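Local coordinates for protein glucose dehydrogenase (Haloferax mediterranei, PDB 2VWH) that catalyses the zinc-dependent oxidation of D-glucose and several other aldose sugars, using NADP(+) in preference to NAD(+) as electron acceptor, at residues 4-9 against 59-64; 47-52 against 115-120. All coordinates share one frame; numbering follows the deposited sequence.

Contact 1: residues 4-9 against 59-64; sequences IAVKRG and LVLGHE. With ZN (zinc ion), chain D; BGC (beta-D-glucopyranose), chain C.
V6 lays its CG1 methyl obliquely across the CB of L59, 4.1 Å away, and the same methyl comes within 4.2 Å of CD2 of L61. CG1 gets there because it sits in the cleft between the backbone N and carbonyl carbon of its own residue (chi1 63°). On the other face of the sheet A5 and V60 lie side by side as a non-hydrogen-bonded antiparallel pair, and A5 CB rests 3.4 Å from O of L59.

V6 and L59 form the neighbouring hydrogen-bonded pair, joined both ways: V6 N donates to L59 O, and L59 N returns a bond to V6 O at 2.9 Å. A third bond, from L61 N to O of I4, carries the pairing one step past the end of strand 58-60. Strand 14-17 flanks strand 2-7 on its other edge, while V44 of helix 39-46 packs on L59 and L61.

Beyond G62 the chain turns into the active site. H63 binds the zinc ion through NE2 at 2.0 Å, beside D38 and a water, and D41 holds its ND1 weakly. The zinc ion also takes O1 of glucose at 2.0 Å and, more loosely, O2 of glucose at 2.5 Å. E64 keeps its OE2 3.7 Å from the zinc ion, with OE1 in a salt bridge to K349.

An apolar, hydrogen-bonded strand pair thus leads directly into the metal site, where the zinc would probably polarise the O1 hydroxyl of the sugar for oxidation.

Contact 2: residues 47-52 against 115-120; sequences GGHGGF and RGIVGA. With BGC (beta-D-glucopyranose), chain C.
G51 does the backbone work against I117 and G119, using both its amide and its carbonyl. G51 N donates to O of I117 at 3.0 Å, and the O of G51 takes the N-H of G119. That second bond is nearly straight at the hydrogen (171°), yet the donor stands above the carbonyl plane, away from the lone pairs. The result is a single bridge of backbone between G51 and V118 rather than a regular sheet.

Weaker C-H contacts back up the two bonds. G50 sets its CA 3.2 Å from O of I117, so that oxygen meets both glycines, and V118 CA comes up to the O of G51. G50 has no CB to collide with the I117 oxygen, and its bare CA is what lets the two backbones come this close; the positive phi (82°) also suits glycine. I117 and V118 together form a classic beta bulge facing E114, which binds the substrate.

Among the side chains, H49 and I117 cross, CD2 of the H49 ring lying 3.7 Å from the CG2 methyl of I117. V118 packs against the glycine backbone instead, its CB 4.0 Å from CA of G50. I117 also leans on V44 of helix 39-46 and on the H63 ring.

Both H49 and I117 reach the sugar. H49 extends with CG anti to its own N (chi1 -176°), and its NE2 donates to O6 of glucose at 3.0 Å, with O6 at the ring edge and in its plane. CD1 of I117 lies 3.9 Å from C2 of glucose and equally close to its O6, a van der Waals contact.

A glycine-rich loop clasped by backbone bonds therefore presents one directed donor to O6, beside the apolar side chain of I117.

In the fold
From the N terminus the chain lays down strand 2-7, passes through helix 39-46 and the glycine-rich loop 47-52, and returns in strand 58-60, where contact 1 closes the first loop. It then runs through H63 and E64 and out to 115-120, where contact 2 closes a second. The segments alternate along the chain, so the two loops cross. The contacts touch directly: the F52 ring packs against O of V6 and N of L59, L59 CD1 meets O of A120, and H63 CB meets O of R115. Together they tie the N-terminal antiparallel sheet to the substrate-binding loops of the GroES-like catalytic domain, and both reach the same glucose.

Contact 1: residues 4-9 against 59-64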
loop_
_atom_site.group_PDB
_atom_site.type_symbol
_atom_site.label_atom_id
_atom_site.label_comp_id
_atom_site.label_asym_id
_atom_site.label_seq_id
_atom_site.Cartn_x
_atom_site.Cartn_y
_atom_site.Cartn_z
ATOM N N ILE A 4 -35.793 -7.203 -14.327
ATOM C CA ILE A 4 -35.313 -5.995 -14.981
ATOM C C ILE A 4 -33.935 -6.316 -15.544
ATOM O O ILE A 4 -33.023 -6.681 -14.806
ATOM C CB ILE A 4 -35.196 -4.791 -14.016
ATOM C CG1 ILE A 4 -36.528 -4.506 -13.298
ATOM C CG2 ILE A 4 -34.722 -3.552 -14.766
ATOM C CD1 ILE A 4 -37.731 -4.296 -14.228
ATOM N N ALA A 5 -33.796 -6.182 -16.860
ATOM C CA ALA A 5 -32.607 -6.620 -17.564
ATOM C C ALA A 5 -32.139 -5.579 -18.579
ATOM O O ALA A 5 -32.910 -4.732 -19.010
ATOM C CB ALA A 5 -32.904 -7.948 -18.275
ATOM N N VAL A 6 -30.865 -5.649 -18.941
ATOM C CA VAL A 6 -30.367 -4.986 -20.139
ATOM C C VAL A 6 -30.186 -6.066 -21.209
ATOM O O VAL A 6 -29.720 -7.165 -20.901
ATOM C CB VAL A 6 -29.045 -4.237 -19.883
ATOM C CG1 VAL A 6 -27.920 -5.203 -19.471
ATOM C CG2 VAL A 6 -28.646 -3.425 -21.132
ATOM N N LYS A 7 -30.586 -5.770 -22.446
ATOM C CA LYS A 7 -30.449 -6.722 -23.563
ATOM C C LYS A 7 -29.250 -6.358 -24.423
ATOM O O LYS A 7 -28.880 -5.181 -24.499
ATOM C CB LYS A 7 -31.702 -6.724 -24.430
ATOM C CG LYS A 7 -32.896 -7.372 -23.782
ATOM C CD LYS A 7 -34.128 -7.253 -24.671
ATOM C CE LYS A 7 -35.187 -8.275 -24.284
ATOM N NZ LYS A 7 -36.426 -8.124 -25.094
ATOM N N ARG A 8 -28.651 -7.362 -25.067
ATOM C CA ARG A 8 -27.503 -7.137 -25.967
ATOM C C ARG A 8 -27.854 -6.093 -27.024
ATOM O O ARG A 8 -28.950 -6.126 -27.603
ATOM C CB ARG A 8 -27.049 -8.435 -26.658
ATOM C CG ARG A 8 -26.123 -9.326 -25.829
ATOM C CD ARG A 8 -25.431 -10.392 -26.698
ATOM N NE ARG A 8 -25.024 -11.574 -25.926
ATOM C CZ ARG A 8 -23.844 -11.736 -25.318
ATOM N NH1 ARG A 8 -22.896 -10.803 -25.380
ATOM N NH2 ARG A 8 -23.605 -12.857 -24.637
ATOM N N GLY A 9 -26.940 -5.148 -27.242
ATOM C CA GLY A 9 -27.134 -4.083 -28.227
ATOM C C GLY A 9 -28.024 -2.950 -27.746
ATOM O O GLY A 9 -27.861 -1.804 -28.168
ATOM N N LEU A 59 -28.868 -9.549 -19.512
ATOM C CA LEU A 59 -28.323 -9.624 -18.158
ATOM C C LEU A 59 -29.314 -8.991 -17.180
ATOM O O LEU A 59 -29.618 -7.797 -17.283
ATOM C CB LEU A 59 -26.971 -8.905 -18.083
ATOM C CG LEU A 59 -26.296 -8.744 -16.698
ATOM C CD1 LEU A 59 -25.859 -10.081 -16.133
ATOM C CD2 LEU A 59 -25.103 -7.813 -16.783
ATOM N N VAL A 60 -29.811 -9.792 -16.239
ATOM C CA VAL A 60 -30.647 -9.279 -15.167
ATOM C C VAL A 60 -29.724 -8.437 -14.287
ATOM O O VAL A 60 -28.639 -8.882 -13.904
ATOM C CB VAL A 60 -31.340 -10.399 -14.358
ATOM C CG1 VAL A 60 -32.085 -9.804 -13.148
ATOM C CG2 VAL A 60 -32.308 -11.195 -15.253
ATOM N N LEU A 61 -30.140 -7.206 -14.023
ATOM C CA LEU A 61 -29.324 -6.242 -13.276
ATOM C C LEU A 61 -29.466 -6.413 -11.754
ATOM O O LEU A 61 -30.306 -7.186 -11.283
ATOM C CB LEU A 61 -29.754 -4.826 -13.664
ATOM C CG LEU A 61 -29.485 -4.441 -15.125
ATOM C CD1 LEU A 61 -30.233 -3.180 -15.486
ATOM C CD2 LEU A 61 -27.991 -4.275 -15.353
ATOM N N GLY A 62 -28.645 -5.680 -10.997
ATOM C CA GLY A 62 -28.800 -5.572 -9.552
ATOM C C GLY A 62 -27.889 -6.478 -8.742
ATOM O O GLY A 62 -27.907 -7.695 -8.909
ATOM N N HIS A 63 -27.097 -5.873 -7.852
ATOM C CA HIS A 63 -26.188 -6.621 -6.979
ATOM C C HIS A 63 -26.313 -6.273 -5.489
ATOM O O HIS A 63 -25.760 -6.988 -4.655
ATOM C CB HIS A 63 -24.733 -6.473 -7.464
ATOM C CG HIS A 63 -24.199 -5.079 -7.380
ATOM N ND1 HIS A 63 -24.359 -4.159 -8.395
ATOM C CD2 HIS A 63 -23.495 -4.449 -6.409
ATOM C CE1 HIS A 63 -23.782 -3.019 -8.048
ATOM N NE2 HIS A 63 -23.246 -3.168 -6.850
ATOM N N GLU A 64 -27.044 -5.200 -5.164
ATOM C CA GLU A 64 -27.275 -4.762 -3.788
ATOM C C GLU A 64 -28.706 -5.164 -3.401
ATOM O O GLU A 64 -29.646 -4.443 -3.696
ATOM C CB GLU A 64 -27.163 -3.239 -3.670
ATOM C CG GLU A 64 -25.847 -2.601 -4.097
ATOM C CD GLU A 64 -25.865 -1.072 -4.002
ATOM O OE1 GLU A 64 -26.972 -0.475 -3.996
ATOM O OE2 GLU A 64 -24.773 -0.445 -3.928
HETATM ZN ZN ZN D . -22.076 -1.852 -5.948
HETATM C C2 BGC C . -19.996 -4.183 -6.315
HETATM C C3 BGC C . -18.864 -5.106 -5.885
HETATM C C4 BGC C . -18.021 -5.407 -7.113
HETATM C C5 BGC C . -17.537 -4.093 -7.777
HETATM C C6 BGC C . -16.691 -4.404 -9.015
HETATM C C1 BGC C . -19.442 -2.944 -6.992
HETATM O O1 BGC C . -20.519 -2.070 -7.193
HETATM O O2 BGC C . -20.568 -3.668 -5.147
HETATM O O3 BGC C . -19.396 -6.293 -5.329
HETATM O O4 BGC C . -16.977 -6.282 -6.764
HETATM O O5 BGC C . -18.662 -3.255 -8.120
HETATM O O6 BGC C . -17.539 -4.957 -9.987
HETATM O O HOH W 1 -22.592 -1.583 -4.093
#

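Contact 2: residues 47-52 against 115-120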
loop_
_atom_site.group_PDB
_atom_site.type_symbol
_atom_site.label_atom_id
_atom_site.label_comp_id
_atom_site.label_asym_id
_atom_site.label_seq_id
_atom_site.Cartn_x
_atom_site.Cartn_y
_atom_site.Cartn_z
ATOM N N GLY A 47 -22.057 -0.329 -20.816
ATOM C CA GLY A 47 -21.034 -1.171 -21.447
ATOM C C GLY A 47 -19.595 -0.918 -21.021
ATOM O O GLY A 47 -18.673 -1.557 -21.532
ATOM N N GLY A 48 -19.390 -0.000 -20.077
ATOM C CA GLY A 48 -18.050 0.304 -19.569
ATOM C C GLY A 48 -17.435 -0.716 -18.617
ATOM O O GLY A 48 -16.213 -0.712 -18.412
ATOM N N HIS A 49 -18.263 -1.581 -18.023
ATOM C CA HIS A 49 -17.789 -2.561 -17.030
ATOM C C HIS A 49 -18.675 -3.806 -17.061
ATOM O O HIS A 49 -19.862 -3.731 -17.382
ATOM C CB HIS A 49 -17.774 -1.928 -15.621
ATOM C CG HIS A 49 -17.220 -2.812 -14.536
ATOM N ND1 HIS A 49 -15.886 -3.155 -14.450
ATOM C CD2 HIS A 49 -17.820 -3.390 -13.466
ATOM C CE1 HIS A 49 -15.692 -3.924 -13.393
ATOM N NE2 HIS A 49 -16.848 -4.075 -12.772
ATOM N N GLY A 50 -18.082 -4.949 -16.735
ATOM C CA GLY A 50 -18.824 -6.196 -16.629
ATOM C C GLY A 50 -19.059 -6.868 -17.967
ATOM O O GLY A 50 -18.352 -6.603 -18.936
ATOM N N GLY A 51 -20.062 -7.736 -18.024
ATOM C CA GLY A 51 -20.325 -8.518 -19.230
ATOM C C GLY A 51 -21.460 -9.504 -19.058
ATOM O O GLY A 51 -21.809 -9.867 -17.936
ATOM N N PHE A 52 -22.021 -9.944 -20.184
ATOM C CA PHE A 52 -23.191 -10.817 -20.184
ATOM C C PHE A 52 -22.812 -12.241 -19.837
ATOM O O PHE A 52 -21.646 -12.625 -19.961
ATOM C CB PHE A 52 -23.897 -10.795 -21.543
ATOM C CG PHE A 52 -24.579 -9.495 -21.851
ATOM C CD1 PHE A 52 -23.849 -8.386 -22.252
ATOM C CD2 PHE A 52 -25.953 -9.381 -21.756
ATOM C CE1 PHE A 52 -24.478 -7.188 -22.538
ATOM C CE2 PHE A 52 -26.586 -8.185 -22.042
ATOM C CZ PHE A 52 -25.850 -7.090 -22.427
ATOM N N ARG A 115 -22.744 -11.500 -9.699
ATOM C CA ARG A 115 -24.161 -11.464 -10.034
ATOM C C ARG A 115 -24.612 -10.021 -10.264
ATOM O O ARG A 115 -24.373 -9.142 -9.435
ATOM C CB ARG A 115 -24.983 -12.149 -8.937
ATOM C CG ARG A 115 -24.747 -13.691 -8.883
ATOM C CD ARG A 115 -25.877 -14.498 -8.210
ATOM N NE ARG A 115 -27.173 -14.250 -8.834
ATOM C CZ ARG A 115 -28.293 -14.943 -8.614
ATOM N NH1 ARG A 115 -28.325 -15.982 -7.797
ATOM N NH2 ARG A 115 -29.407 -14.574 -9.241
ATOM N N GLY A 116 -25.236 -9.797 -11.413
ATOM C CA GLY A 116 -25.683 -8.489 -11.849
ATOM C C GLY A 116 -24.623 -7.637 -12.528
ATOM O O GLY A 116 -24.905 -6.524 -12.944
ATOM N N ILE A 117 -23.408 -8.156 -12.655
ATOM C CA ILE A 117 -22.292 -7.353 -13.122
ATOM C C ILE A 117 -21.483 -8.087 -14.187
ATOM O O ILE A 117 -21.336 -7.582 -15.298
ATOM C CB ILE A 117 -21.356 -6.914 -11.969
ATOM C CG1 ILE A 117 -22.138 -6.176 -10.874
ATOM C CG2 ILE A 117 -20.242 -5.986 -12.508
ATOM C CD1 ILE A 117 -21.285 -5.801 -9.652
ATOM N N VAL A 118 -20.953 -9.261 -13.853
ATOM C CA VAL A 118 -20.201 -10.032 -14.839
ATOM C C VAL A 118 -20.460 -11.528 -14.828
ATOM O O VAL A 118 -20.154 -12.247 -13.865
ATOM C CB VAL A 118 -18.679 -9.731 -14.815
ATOM C CG1 VAL A 118 -18.098 -9.882 -13.453
ATOM C CG2 VAL A 118 -17.954 -10.607 -15.840
ATOM N N GLY A 119 -21.018 -11.991 -15.942
ATOM C CA GLY A 119 -21.129 -13.410 -16.235
ATOM C C GLY A 119 -22.277 -14.142 -15.581
ATOM O O GLY A 119 -22.436 -15.333 -15.814
ATOM N N ALA A 120 -23.066 -13.455 -14.755
ATOM C CA ALA A 120 -24.174 -14.102 -14.047
ATOM C C ALA A 120 -25.274 -13.084 -13.786
ATOM O O ALA A 120 -24.993 -11.920 -13.474
ATOM C CB ALA A 120 -23.689 -14.723 -12.737
HETATM C C2 BGC C . -19.996 -4.183 -6.315
HETATM C C3 BGC C . -18.864 -5.106 -5.885
HETATM C C4 BGC C . -18.021 -5.407 -7.113
HETATM C C5 BGC C . -17.537 -4.093 -7.777
HETATM C C6 BGC C . -16.691 -4.404 -9.015
HETATM C C1 BGC C . -19.442 -2.944 -6.992
HETATM O O1 BGC C . -20.519 -2.070 -7.193
HETATM O O2 BGC C . -20.568 -3.668 -5.147
HETATM O O3 BGC C . -19.396 -6.293 -5.329
HETATM O O4 BGC C . -16.977 -6.282 -6.764
HETATM O O5 BGC C . -18.662 -3.255 -8.120
HETATM O O6 BGC C . -17.539 -4.957 -9.987
#